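Local coordinates for Medium/long-chain acyl-CoA thioesterase YigI (PDB 3E8P) that probably hydrolyses medium- and long-chain fatty acyl-CoA thioesters to the free fatty acid and CoA, as a hotdog-fold thioesterase of the 4HBT superfamily, at the interface of chains A and B. Numbering follows the deposited sequence. Chains: chain A/B, uncharacterized protein.

The interface of chains A and B. Residues chain A 69-71, 75; chain B 31, 33-34, 71, 75, 78-79.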
# COMPACT_ATOMS: atom_id res chain seq x y z
N HIS A 69 -4.53 -4.05 -19.98
CA HIS A 69 -5.45 -3.59 -18.94
C HIS A 69 -4.77 -3.74 -17.57
O HIS A 69 -4.21 -4.79 -17.27
CB HIS A 69 -6.74 -4.41 -18.95
CG HIS A 69 -7.82 -3.84 -18.09
ND1 HIS A 69 -7.75 -3.85 -16.71
CD2 HIS A 69 -8.99 -3.23 -18.40
CE1 HIS A 69 -8.83 -3.27 -16.22
NE2 HIS A 69 -9.60 -2.88 -17.22
N GLY A 70 -4.84 -2.70 -16.75
CA GLY A 70 -4.21 -2.74 -15.44
C GLY A 70 -4.54 -3.96 -14.60
O GLY A 70 -3.74 -4.36 -13.74
N GLY A 71 -5.70 -4.56 -14.85
CA GLY A 71 -6.10 -5.74 -14.10
C GLY A 71 -5.20 -6.93 -14.43
O GLY A 71 -4.96 -7.78 -13.58
N THR A 75 -2.83 -8.96 -11.98
CA THR A 75 -2.98 -10.42 -11.90
C THR A 75 -1.61 -11.10 -11.97
O THR A 75 -1.30 -11.97 -11.15
CB THR A 75 -3.88 -10.96 -13.06
OG1 THR A 75 -5.21 -10.45 -12.91
CG2 THR A 75 -3.95 -12.48 -13.03
N VAL B 31 -14.21 -1.90 -23.71
CA VAL B 31 -12.97 -2.42 -23.14
C VAL B 31 -12.87 -3.93 -23.30
O VAL B 31 -13.58 -4.69 -22.63
CB VAL B 31 -12.85 -2.07 -21.64
CG1 VAL B 31 -11.54 -2.62 -21.08
CG2 VAL B 31 -12.92 -0.56 -21.44
N PHE B 33 -10.80 -6.32 -22.25
CA PHE B 33 -10.61 -7.13 -21.06
C PHE B 33 -11.88 -7.25 -20.22
O PHE B 33 -12.09 -8.27 -19.56
CB PHE B 33 -9.47 -6.58 -20.20
CG PHE B 33 -9.03 -7.52 -19.10
CD1 PHE B 33 -8.60 -8.81 -19.39
CD2 PHE B 33 -9.02 -7.10 -17.77
CE1 PHE B 33 -8.15 -9.67 -18.38
CE2 PHE B 33 -8.58 -7.95 -16.75
CZ PHE B 33 -8.14 -9.24 -17.05
N HIS B 34 -12.72 -6.23 -20.26
CA HIS B 34 -13.98 -6.27 -19.51
C HIS B 34 -14.92 -7.31 -20.10
O HIS B 34 -15.64 -7.99 -19.37
CB HIS B 34 -14.66 -4.89 -19.50
CG HIS B 34 -13.92 -3.85 -18.71
ND1 HIS B 34 -14.39 -2.57 -18.54
CD2 HIS B 34 -12.73 -3.90 -18.06
CE1 HIS B 34 -13.52 -1.87 -17.83
NE2 HIS B 34 -12.51 -2.66 -17.53
N GLY B 71 -6.95 -12.18 -9.12
CA GLY B 71 -6.73 -11.25 -10.22
C GLY B 71 -8.02 -10.57 -10.65
O GLY B 71 -8.02 -9.41 -11.08
N THR B 75 -8.84 -6.50 -10.45
CA THR B 75 -9.31 -5.83 -11.66
C THR B 75 -10.57 -5.01 -11.38
O THR B 75 -10.65 -3.83 -11.73
CB THR B 75 -9.68 -6.83 -12.77
OG1 THR B 75 -8.51 -7.56 -13.17
CG2 THR B 75 -10.23 -6.08 -13.98
N ASP B 78 -9.98 -1.85 -9.09
CA ASP B 78 -9.31 -0.80 -9.85
C ASP B 78 -10.25 -0.03 -10.80
O ASP B 78 -10.17 1.19 -10.93
CB ASP B 78 -8.15 -1.41 -10.65
CG ASP B 78 -7.40 -0.39 -11.47
OD1 ASP B 78 -7.23 0.75 -11.00
OD2 ASP B 78 -6.96 -0.75 -12.58
N VAL B 79 -11.15 -0.75 -11.48
CA VAL B 79 -12.09 -0.11 -12.38
C VAL B 79 -13.05 0.73 -11.54
O VAL B 79 -13.32 1.89 -11.85
CB VAL B 79 -12.88 -1.16 -13.21
CG1 VAL B 79 -13.98 -0.49 -14.03
CG2 VAL B 79 -11.92 -1.92 -14.13
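The imidazole of A:His69 lies with one face against B:Phe33, whose ring atom CD2 sits 3.5 Å from CG of the histidine, displaced toward the rim. CG of A:His69 stands anti to its backbone N (chi1 -169°), which carries the ring across the two-fold interface into chain B. This patch centres on the His-Gly-Gly segment at the start of helix 70-90; it probably reflects the dimer usual for hotdog-fold thioesterases and may lie near the active site. The phenyl is tilted against the imidazole, bringing its CD2 corner over the face while its CB packs beside CB of the histidine; phenylalanine suits the place by offering apolar carbon there. Methyls of beta-branched side chains border the same ring: CG1 of B:Val31 and CG2 of B:Val79 meet its edge in plane, while CG2 of B:Thr75 approaches CE1 at 3.9 Å.

Beside this packing, the N-terminal turns of the two 70-90 helices meet. CA of A:Gly71 touches OG1 of B:Thr75 at 3.2 Å, and the symmetry-related pair repeats the contact; with no side chain on CA, the glycine lets the threonine hydroxyl of the other helix come up against its backbone. That same hydroxyl bonds back within its own helix, B:Thr75 OG1 donating to B:Gly71 O at 2.8 Å.

At the polar rim both imidazole nitrogens of A:His69 are engaged. The backbone N of A:Gly71 donates to ND1 nearly in the ring plane, holding the imidazole's rotation. The two imidazoles meet edge to face, their planes 62° apart, and B:Val31 CG1 lies over the centre of the B:His34 ring. A hydrogen bond of unsettled direction joins the histidines tip to tip, A:His69 NE2 to B:His34 NE2, at 2.9 Å with a bent angle of 142° at the hydrogen.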